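Local coordinates for protein serine--tRNA ligase (Pyrococcus horikoshii, PDB 2DQ0) that probably attaches serine to tRNA(Ser), and also to tRNA(Sec), using ATP, as a homodimeric class II aminoacyl-tRNA synthetase, at residues Trp317-Glu321 / Ala353-Asp357; Lys131-Lys136 / Tyr152-Lys158; Val14-Leu18 / Val27-Asp31. All blocks are in the same frame, centred on the assembly; numbering follows the deposited sequence.

Contact 1: Trp317-Glu321 / Ala353-Asp357; sequences WEWHE and AKKYD
The hydroxyl oxygen of Tyr356 is approached by two polar groups. Lys354 NZ donates a hydrogen bond to Tyr356 OH at 2.9 Å. Glu321 OE1 lies 3.4 Å from Tyr356 OH, near the plane of the ring, which makes a weak bond at most. The carboxylate and ring planes are 66° apart. Lys354 NZ and Glu321 OE1 stay 4.9 Å apart, and their charges could attract. Lys354 NZ also bonds to Ser113.

The ring of His320 forms an offset stack with that of Tyr356. The centroids are 4.9 Å apart and the planes inclined by 21°. His320 CG stands anti to its backbone N (chi1 -174°), which sends the imidazole toward the strand. Its NE2 is bonded to the backbone oxygen of Ala374, which helps to hold the ring. Lys354 CG meets the edge of this imidazole, 3.7 Å from His320 CE1. The outer edge of the Trp317 indole meets the strand nearer its N-terminal end, with CZ3 3.5 Å from Lys354 CB and CH2 3.8 Å from Ala353 CB.

Lys354 and Tyr356 turn to the helix, while Lys355 between them points away. Lys355 NZ bonds to the Leu348 backbone oxygen, and the nearest atoms of its side chain and the bound seryl-adenylate analogue are about 6 Å apart. This is helix 316-333 covering the back of the antiparallel active-site sheet of a class II synthetase core.

Contact 2: Lys131-Lys136 / Tyr152-Lys158; sequences KARVWK and YEILEWK
Lys131 leads into the strand and reaches across with an extended side chain to Glu153. The two form a salt bridge with a weak hydrogen bond, 3.3 Å from Lys131 NZ to Glu153 OE1. Ala132 comes next. Its carbonyl oxygen receives the backbone N of Glu153 at 2.7 Å, and its CB faces that of Tyr152.

Arg133 lies on the other face of the two-stranded sheet. Its CB touches Leu155 CD1 at 3.7 Å, and the CD2 branch of the same leucine comes obliquely to the guanidinium, nearest Arg133 NE. Beyond it, Arg133 NH2 stands 3.5 Å from Trp157 CZ2, with the guanidinium and indole planes 61° apart. NH1 and NH2 bond to the backbone oxygens of Asn420 and Gln422, respectively, which probably limits the rotation of the group.

Val134 returns to the face of Ala132. Its N bonds to Glu153 O at 2.9 Å. Its own O receives Leu155 N at 2.6 Å. Glu153 thus bonds through both N and O to residues flanking Arg133, the usual parallel pattern.

Trp135 ends the strand. A chi1 of 176° turns its side chain away from its own backbone N and lays the indole against Lys158, whose extended side chain runs across one face of the ring. Lys158 CG sits over the face, 3.7 Å from the centroid of the Trp135 five-membered ring, as a CH-pi contact. Lys158 NZ is an off-centre cation-pi partner farther along.

The helix 139-146 covers the Ala132, Val134, Tyr152 and Ile154 face through Phe142 and Leu139. Strand, helix and parallel strand make a compact beta-alpha-beta crossover.

Contact 3: Val14-Leu18 / Val27-Asp31; sequences VKNDL and VKWVD
The two segments come closest at Lys15 and Val27, whose CA atoms are 5.3 Å apart, between helix 11-21 and the residues leading into helix 28-65. Lys15 contributes the largest share of the contact. Its CG stands anti to the carbonyl carbon (chi1 -67°), and the extended chain beyond it carries the methylenes past Val27 and Val30 to Asp31. Lys15 CB is 3.6 Å from Val27 CG2, and Lys15 CG is 3.5 Å from Val30 CG2. At the far end, Lys15 NZ forms a salt bridge with Asp31. It is 2.7 Å from Asp31 OD2, approached on the syn side but 32° out of the carboxylate plane. A weaker bond of 3.0 Å joins Lys15 NZ to Asp31 OD1. Replacing Lys15 with an alanine would probably leave the Asp31 carboxylate without its positive mate and strip Val30 of the methylenes that pack on it.

Val14 and Val30 slide past each other, with their CG1 atoms 4.0 Å apart. Leu18 adds its CD2, 3.6 Å from Val27 CA.

The contact joins helix 11-21 to the base of helix 28-65, one of the two long helices of the coiled-coil arm. Trp29 meets Tyr102 of helix 72-103, the other long helix, in a T-shaped pair. Val14 rests on Ile109, and Asp17 bonds to Thr110, in the segment that follows the arm.

Along the chain the order is contact 3, contact 2, contact 1. Contact 3 belongs to the N-terminal domain, which is involved in tRNA binding, at the root of its long helical arm. Contact 1 lies in the class II core, between helix 316-333 and strand 354-362 of the large mixed sheet. Their centres are about 24 Å apart and their nearest atoms about 7 Å. Contact 2 forms a separate small parallel sheet, centred about 32 Å from contact 1 and about 47 Å from contact 3. Its Ala132 and Val134 touch Trp361 of strand 354-362, so one strand links contacts 1 and 2. The arm thus roots close to the catalytic core, while contact 2 lies farther out.

Contact 1: Trp317-Glu321 / Ala353-Asp357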
loop_
_atom_site.group_PDB
_atom_site.type_symbol
_atom_site.label_atom_id
_atom_site.label_comp_id
_atom_site.label_asym_id
_atom_site.label_seq_id
_atom_site.Cartn_x
_atom_site.Cartn_y
_atom_site.Cartn_z
ATOM N N TRP A 317 -3.318 -0.749 -32.033
ATOM C CA TRP A 317 -2.906 0.594 -32.393
ATOM C C TRP A 317 -4.090 1.548 -32.353
ATOM O O TRP A 317 -3.944 2.726 -32.014
ATOM C CB TRP A 317 -2.227 0.602 -33.765
ATOM C CG TRP A 317 -0.937 -0.115 -33.709
ATOM C CD1 TRP A 317 -0.659 -1.343 -34.227
ATOM C CD2 TRP A 317 0.206 0.257 -32.929
ATOM N NE1 TRP A 317 0.579 -1.774 -33.805
ATOM C CE2 TRP A 317 1.133 -0.812 -33.008
ATOM C CE3 TRP A 317 0.535 1.383 -32.161
ATOM C CZ2 TRP A 317 2.363 -0.787 -32.350
ATOM C CZ3 TRP A 317 1.767 1.406 -31.504
ATOM C CH2 TRP A 317 2.662 0.326 -31.605
ATOM N N GLU A 318 -5.273 1.051 -32.672
ATOM C CA GLU A 318 -6.425 1.926 -32.625
ATOM C C GLU A 318 -6.751 2.226 -31.155
ATOM O O GLU A 318 -7.141 3.347 -30.805
ATOM C CB GLU A 318 -7.609 1.261 -33.299
ATOM C CG GLU A 318 -8.722 2.222 -33.646
ATOM C CD GLU A 318 -9.952 1.504 -34.132
ATOM O OE1 GLU A 318 -9.791 0.444 -34.784
ATOM O OE2 GLU A 318 -11.068 2.005 -33.868
ATOM N N TRP A 319 -6.591 1.218 -30.297
ATOM C CA TRP A 319 -6.850 1.393 -28.875
ATOM C C TRP A 319 -5.866 2.375 -28.263
ATOM O O TRP A 319 -6.249 3.262 -27.482
ATOM C CB TRP A 319 -6.779 0.049 -28.148
ATOM C CG TRP A 319 -8.132 -0.554 -28.066
ATOM C CD1 TRP A 319 -8.581 -1.675 -28.718
ATOM C CD2 TRP A 319 -9.279 0.044 -27.461
ATOM N NE1 TRP A 319 -9.939 -1.795 -28.569
ATOM C CE2 TRP A 319 -10.398 -0.755 -27.804
ATOM C CE3 TRP A 319 -9.474 1.187 -26.663
ATOM C CZ2 TRP A 319 -11.697 -0.451 -27.382
ATOM C CZ3 TRP A 319 -10.768 1.493 -26.239
ATOM C CH2 TRP A 319 -11.866 0.674 -26.602
ATOM N N HIS A 320 -4.599 2.204 -28.627
ATOM C CA HIS A 320 -3.534 3.066 -28.148
ATOM C C HIS A 320 -3.988 4.491 -28.363
ATOM O O HIS A 320 -3.959 5.341 -27.470
ATOM C CB HIS A 320 -2.257 2.830 -28.960
ATOM C CG HIS A 320 -1.066 3.580 -28.448
ATOM N ND1 HIS A 320 0.081 3.752 -29.189
ATOM C CD2 HIS A 320 -0.830 4.167 -27.249
ATOM C CE1 HIS A 320 0.974 4.411 -28.470
ATOM N NE2 HIS A 320 0.444 4.675 -27.289
ATOM N N GLU A 321 -4.430 4.742 -29.575
ATOM C CA GLU A 321 -4.869 6.056 -29.935
ATOM C C GLU A 321 -6.077 6.523 -29.124
ATOM O O GLU A 321 -6.234 7.717 -28.884
ATOM C CB GLU A 321 -5.157 6.068 -31.427
ATOM C CG GLU A 321 -4.701 7.323 -32.099
ATOM C CD GLU A 321 -3.231 7.601 -31.897
ATOM O OE1 GLU A 321 -2.397 6.765 -32.316
ATOM O OE2 GLU A 321 -2.919 8.669 -31.319
ATOM N N ALA A 353 6.031 -0.478 -27.325
ATOM C CA ALA A 353 6.425 -0.482 -28.727
ATOM C C ALA A 353 6.365 0.988 -29.158
ATOM O O ALA A 353 7.149 1.437 -29.983
ATOM C CB ALA A 353 5.446 -1.304 -29.555
ATOM N N LYS A 354 5.413 1.722 -28.591
ATOM C CA LYS A 354 5.219 3.144 -28.866
ATOM C C LYS A 354 4.566 3.759 -27.630
ATOM O O LYS A 354 3.736 3.118 -26.966
ATOM C CB LYS A 354 4.323 3.352 -30.088
ATOM C CG LYS A 354 4.084 4.806 -30.423
ATOM C CD LYS A 354 3.238 4.977 -31.667
ATOM C CE LYS A 354 3.157 6.421 -32.106
ATOM N NZ LYS A 354 2.394 6.527 -33.387
ATOM N N LYS A 355 4.938 4.996 -27.316
ATOM C CA LYS A 355 4.393 5.649 -26.137
ATOM C C LYS A 355 4.096 7.135 -26.297
ATOM O O LYS A 355 4.888 7.881 -26.880
ATOM C CB LYS A 355 5.353 5.431 -24.964
ATOM C CG LYS A 355 4.966 6.136 -23.670
ATOM C CD LYS A 355 5.429 5.354 -22.443
ATOM C CE LYS A 355 6.934 5.234 -22.319
ATOM N NZ LYS A 355 7.299 4.099 -21.399
ATOM N N TYR A 356 2.939 7.557 -25.791
ATOM C CA TYR A 356 2.557 8.965 -25.823
ATOM C C TYR A 356 2.499 9.454 -24.382
ATOM O O TYR A 356 2.009 8.748 -23.508
ATOM C CB TYR A 356 1.181 9.168 -26.442
ATOM C CG TYR A 356 1.083 8.915 -27.918
ATOM C CD1 TYR A 356 0.037 8.159 -28.435
ATOM C CD2 TYR A 356 1.992 9.480 -28.810
ATOM C CE1 TYR A 356 -0.111 7.974 -29.804
ATOM C CE2 TYR A 356 1.855 9.299 -30.193
ATOM C CZ TYR A 356 0.793 8.545 -30.678
ATOM O OH TYR A 356 0.612 8.371 -32.028
ATOM N N ASP A 357 2.998 10.659 -24.137
ATOM C CA ASP A 357 2.958 11.251 -22.806
ATOM C C ASP A 357 2.185 12.563 -22.846
ATOM O O ASP A 357 2.197 13.289 -23.842
ATOM C CB ASP A 357 4.369 11.573 -22.295
ATOM C CG ASP A 357 5.094 10.370 -21.713
ATOM O OD1 ASP A 357 4.670 9.217 -21.951
ATOM O OD2 ASP A 357 6.116 10.585 -21.024
#

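Contact 2: Lys131-Lys136 / Tyr152-Lys158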
loop_
_atom_site.group_PDB
_atom_site.type_symbol
_atom_site.label_atom_id
_atom_site.label_comp_id
_atom_site.label_asym_id
_atom_site.label_seq_id
_atom_site.Cartn_x
_atom_site.Cartn_y
_atom_site.Cartn_z
ATOM N N LYS A 131 -4.643 27.378 -23.092
ATOM C CA LYS A 131 -4.021 28.705 -23.017
ATOM C C LYS A 131 -3.168 28.822 -21.761
ATOM O O LYS A 131 -3.664 29.091 -20.663
ATOM C CB LYS A 131 -5.086 29.798 -23.008
ATOM C CG LYS A 131 -4.540 31.205 -22.829
ATOM C CD LYS A 131 -5.659 32.221 -23.008
ATOM C CE LYS A 131 -5.172 33.658 -22.934
ATOM N NZ LYS A 131 -6.311 34.628 -23.034
ATOM N N ALA A 132 -1.873 28.623 -21.956
ATOM C CA ALA A 132 -0.901 28.668 -20.882
ATOM C C ALA A 132 -0.699 30.037 -20.280
ATOM O O ALA A 132 -0.685 31.053 -20.972
ATOM C CB ALA A 132 0.438 28.134 -21.377
ATOM N N ARG A 133 -0.538 30.049 -18.967
ATOM C CA ARG A 133 -0.279 31.279 -18.257
ATOM C C ARG A 133 1.219 31.229 -17.976
ATOM O O ARG A 133 1.681 30.447 -17.161
ATOM C CB ARG A 133 -1.105 31.316 -16.983
ATOM C CG ARG A 133 -2.610 31.198 -17.278
ATOM C CD ARG A 133 -3.463 31.000 -16.014
ATOM N NE ARG A 133 -3.325 32.088 -15.057
ATOM C CZ ARG A 133 -3.476 31.938 -13.743
ATOM N NH1 ARG A 133 -3.768 30.742 -13.239
ATOM N NH2 ARG A 133 -3.320 32.976 -12.925
ATOM N N VAL A 134 1.968 32.057 -18.698
ATOM C CA VAL A 134 3.418 32.134 -18.594
ATOM C C VAL A 134 3.954 33.381 -17.892
ATOM O O VAL A 134 3.513 34.503 -18.144
ATOM C CB VAL A 134 4.070 32.098 -20.010
ATOM C CG1 VAL A 134 5.599 32.008 -19.894
ATOM C CG2 VAL A 134 3.494 30.932 -20.832
ATOM N N TRP A 135 4.925 33.171 -17.015
ATOM C CA TRP A 135 5.589 34.267 -16.316
ATOM C C TRP A 135 6.504 34.962 -17.322
ATOM O O TRP A 135 7.137 34.290 -18.147
ATOM C CB TRP A 135 6.458 33.723 -15.206
ATOM C CG TRP A 135 7.255 34.762 -14.493
ATOM C CD1 TRP A 135 6.795 35.954 -13.979
ATOM C CD2 TRP A 135 8.611 34.634 -14.060
ATOM N NE1 TRP A 135 7.786 36.561 -13.238
ATOM C CE2 TRP A 135 8.910 35.775 -13.269
ATOM C CE3 TRP A 135 9.605 33.662 -14.253
ATOM C CZ2 TRP A 135 10.176 35.968 -12.664
ATOM C CZ3 TRP A 135 10.872 33.851 -13.647
ATOM C CH2 TRP A 135 11.138 34.999 -12.862
ATOM N N LYS A 136 6.593 36.290 -17.247
ATOM C CA LYS A 136 7.450 37.033 -18.173
ATOM C C LYS A 136 8.847 36.397 -18.253
ATOM O O LYS A 136 9.429 36.353 -19.332
ATOM C CB LYS A 136 7.560 38.513 -17.758
ATOM C CG LYS A 136 8.433 39.365 -18.694
ATOM C CD LYS A 136 8.481 40.806 -18.218
ATOM C CE LYS A 136 9.447 41.635 -19.041
ATOM N NZ LYS A 136 9.801 42.938 -18.384
ATOM N N TYR A 152 -1.246 31.449 -25.430
ATOM C CA TYR A 152 -0.770 31.749 -24.084
ATOM C C TYR A 152 -0.966 33.177 -23.632
ATOM O O TYR A 152 -1.014 34.098 -24.427
ATOM C CB TYR A 152 0.712 31.407 -23.964
ATOM C CG TYR A 152 1.601 32.345 -24.734
ATOM C CD1 TYR A 152 2.204 33.446 -24.113
ATOM C CD2 TYR A 152 1.854 32.134 -26.086
ATOM C CE1 TYR A 152 3.048 34.305 -24.827
ATOM C CE2 TYR A 152 2.689 32.984 -26.805
ATOM C CZ TYR A 152 3.286 34.058 -26.172
ATOM O OH TYR A 152 4.156 34.840 -26.886
ATOM N N GLU A 153 -1.039 33.346 -22.324
ATOM C CA GLU A 153 -1.237 34.640 -21.707
ATOM C C GLU A 153 -0.014 34.913 -20.834
ATOM O O GLU A 153 0.486 34.013 -20.169
ATOM C CB GLU A 153 -2.510 34.566 -20.867
ATOM C CG GLU A 153 -2.881 35.797 -20.095
ATOM C CD GLU A 153 -4.220 35.621 -19.395
ATOM O OE1 GLU A 153 -5.268 35.616 -20.094
ATOM O OE2 GLU A 153 -4.220 35.472 -18.151
ATOM N N ILE A 154 0.484 36.143 -20.859
ATOM C CA ILE A 154 1.643 36.505 -20.060
ATOM C C ILE A 154 1.156 36.949 -18.704
ATOM O O ILE A 154 0.178 37.688 -18.601
ATOM C CB ILE A 154 2.429 37.659 -20.681
ATOM C CG1 ILE A 154 3.061 37.201 -21.991
ATOM C CG2 ILE A 154 3.486 38.169 -19.695
ATOM C CD1 ILE A 154 3.990 36.023 -21.838
ATOM N N LEU A 155 1.836 36.489 -17.660
ATOM C CA LEU A 155 1.452 36.840 -16.307
ATOM C C LEU A 155 2.347 37.917 -15.760
ATOM O O LEU A 155 3.583 37.896 -15.964
ATOM C CB LEU A 155 1.542 35.637 -15.380
ATOM C CG LEU A 155 0.612 34.447 -15.586
ATOM C CD1 LEU A 155 1.157 33.263 -14.771
ATOM C CD2 LEU A 155 -0.807 34.807 -15.184
ATOM N N GLU A 156 1.703 38.840 -15.046
ATOM C CA GLU A 156 2.369 39.956 -14.395
ATOM C C GLU A 156 3.291 39.418 -13.298
ATOM O O GLU A 156 4.530 39.377 -13.436
ATOM C CB GLU A 156 1.336 40.881 -13.738
ATOM C CG GLU A 156 0.299 41.513 -14.662
ATOM C CD GLU A 156 -1.013 40.739 -14.720
ATOM O OE1 GLU A 156 -2.053 41.368 -15.034
ATOM O OE2 GLU A 156 -1.006 39.510 -14.463
ATOM N N TRP A 157 2.643 39.020 -12.206
ATOM C CA TRP A 157 3.286 38.478 -11.019
ATOM C C TRP A 157 3.932 37.133 -11.291
ATOM O O TRP A 157 3.642 36.474 -12.292
ATOM C CB TRP A 157 2.242 38.331 -9.919
ATOM C CG TRP A 157 0.971 37.704 -10.408
ATOM C CD1 TRP A 157 0.042 38.267 -11.233
ATOM C CD2 TRP A 157 0.505 36.386 -10.124
ATOM N NE1 TRP A 157 -0.980 37.381 -11.482
ATOM C CE2 TRP A 157 -0.720 36.217 -10.811
ATOM C CE3 TRP A 157 1.003 35.330 -9.357
ATOM C CZ2 TRP A 157 -1.452 35.036 -10.752
ATOM C CZ3 TRP A 157 0.278 34.159 -9.297
ATOM C CH2 TRP A 157 -0.942 34.019 -9.994
ATOM N N LYS A 158 4.813 36.713 -10.395
ATOM C CA LYS A 158 5.463 35.424 -10.583
ATOM C C LYS A 158 4.635 34.278 -9.977
ATOM O O LYS A 158 4.354 34.261 -8.786
ATOM C CB LYS A 158 6.868 35.439 -9.979
ATOM C CG LYS A 158 7.655 34.230 -10.391
ATOM C CD LYS A 158 9.057 34.249 -9.848
ATOM C CE LYS A 158 9.767 32.960 -10.258
ATOM N NZ LYS A 158 11.120 32.806 -9.660
#

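Contact 3: Val14-Leu18 / Val27-Asp31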
loop_
_atom_site.group_PDB
_atom_site.type_symbol
_atom_site.label_atom_id
_atom_site.label_comp_id
_atom_site.label_asym_id
_atom_site.label_seq_id
_atom_site.Cartn_x
_atom_site.Cartn_y
_atom_site.Cartn_z
ATOM N N VAL A 14 16.081 -6.631 -35.326
ATOM C CA VAL A 14 16.203 -6.530 -33.885
ATOM C C VAL A 14 17.524 -5.872 -33.444
ATOM O O VAL A 14 17.564 -5.151 -32.437
ATOM C CB VAL A 14 15.977 -7.924 -33.210
ATOM C CG1 VAL A 14 16.624 -9.001 -34.016
ATOM C CG2 VAL A 14 16.523 -7.924 -31.790
ATOM N N LYS A 15 18.595 -6.087 -34.199
ATOM C CA LYS A 15 19.866 -5.460 -33.850
ATOM C C LYS A 15 19.789 -3.950 -34.055
ATOM O O LYS A 15 20.250 -3.172 -33.219
ATOM C CB LYS A 15 21.003 -6.001 -34.710
ATOM C CG LYS A 15 21.343 -7.450 -34.460
ATOM C CD LYS A 15 22.580 -7.851 -35.238
ATOM C CE LYS A 15 22.921 -9.298 -34.973
ATOM N NZ LYS A 15 24.295 -9.627 -35.409
ATOM N N ASN A 16 19.215 -3.534 -35.177
ATOM C CA ASN A 16 19.116 -2.112 -35.464
ATOM C C ASN A 16 18.194 -1.389 -34.488
ATOM O O ASN A 16 18.409 -0.207 -34.185
ATOM C CB ASN A 16 18.639 -1.869 -36.906
ATOM C CG ASN A 16 19.676 -2.286 -37.948
ATOM O OD1 ASN A 16 20.883 -2.266 -37.692
ATOM N ND2 ASN A 16 19.203 -2.651 -39.136
ATOM N N ASP A 17 17.174 -2.088 -33.993
ATOM C CA ASP A 17 16.254 -1.452 -33.064
ATOM C C ASP A 17 16.997 -1.257 -31.744
ATOM O O ASP A 17 16.892 -0.206 -31.101
ATOM C CB ASP A 17 15.001 -2.306 -32.867
ATOM C CG ASP A 17 13.750 -1.460 -32.608
ATOM O OD1 ASP A 17 13.141 -1.602 -31.531
ATOM O OD2 ASP A 17 13.373 -0.653 -33.486
ATOM N N LEU A 18 17.761 -2.277 -31.364
ATOM C CA LEU A 18 18.563 -2.242 -30.151
ATOM C C LEU A 18 19.468 -1.020 -30.204
ATOM O O LEU A 18 19.725 -0.381 -29.183
ATOM C CB LEU A 18 19.414 -3.497 -30.069
ATOM C CG LEU A 18 19.063 -4.544 -29.015
ATOM C CD1 LEU A 18 17.562 -4.659 -28.828
ATOM C CD2 LEU A 18 19.681 -5.866 -29.426
ATOM N N VAL A 27 23.340 -5.920 -28.440
ATOM C CA VAL A 27 23.224 -6.299 -29.839
ATOM C C VAL A 27 23.883 -7.681 -30.006
ATOM O O VAL A 27 23.355 -8.555 -30.693
ATOM C CB VAL A 27 23.907 -5.256 -30.771
ATOM C CG1 VAL A 27 25.418 -5.299 -30.604
ATOM C CG2 VAL A 27 23.526 -5.518 -32.202
ATOM N N LYS A 28 25.016 -7.880 -29.337
ATOM C CA LYS A 28 25.750 -9.140 -29.407
ATOM C C LYS A 28 24.932 -10.351 -28.973
ATOM O O LYS A 28 25.378 -11.489 -29.097
ATOM C CB LYS A 28 27.012 -9.069 -28.543
ATOM C CG LYS A 28 26.754 -8.874 -27.060
ATOM C CD LYS A 28 28.011 -9.135 -26.254
ATOM C CE LYS A 28 27.916 -8.564 -24.850
ATOM N NZ LYS A 28 27.864 -7.074 -24.878
ATOM N N TRP A 29 23.734 -10.103 -28.464
ATOM C CA TRP A 29 22.860 -11.174 -27.994
ATOM C C TRP A 29 22.087 -11.854 -29.117
ATOM O O TRP A 29 21.764 -13.034 -29.029
ATOM C CB TRP A 29 21.856 -10.616 -26.990
ATOM C CG TRP A 29 22.350 -10.466 -25.600
ATOM C CD1 TRP A 29 23.598 -10.749 -25.126
ATOM C CD2 TRP A 29 21.575 -10.061 -24.474
ATOM N NE1 TRP A 29 23.646 -10.554 -23.768
ATOM C CE2 TRP A 29 22.416 -10.129 -23.341
ATOM C CE3 TRP A 29 20.243 -9.651 -24.311
ATOM C CZ2 TRP A 29 21.970 -9.802 -22.063
ATOM C CZ3 TRP A 29 19.798 -9.327 -23.035
ATOM C CH2 TRP A 29 20.661 -9.405 -21.929
ATOM N N VAL A 30 21.768 -11.097 -30.160
ATOM C CA VAL A 30 21.018 -11.648 -31.275
ATOM C C VAL A 30 21.725 -12.863 -31.861
ATOM O O VAL A 30 21.091 -13.876 -32.162
ATOM C CB VAL A 30 20.836 -10.612 -32.366
ATOM C CG1 VAL A 30 19.927 -11.163 -33.473
ATOM C CG2 VAL A 30 20.268 -9.355 -31.759
ATOM N N ASP A 31 23.042 -12.764 -32.006
ATOM C CA ASP A 31 23.816 -13.858 -32.560
ATOM C C ASP A 31 23.922 -14.971 -31.545
ATOM O O ASP A 31 23.901 -16.158 -31.903
ATOM C CB ASP A 31 25.222 -13.394 -32.961
ATOM C CG ASP A 31 25.207 -12.394 -34.105
ATOM O OD1 ASP A 31 24.529 -12.644 -35.121
ATOM O OD2 ASP A 31 25.886 -11.356 -33.983
#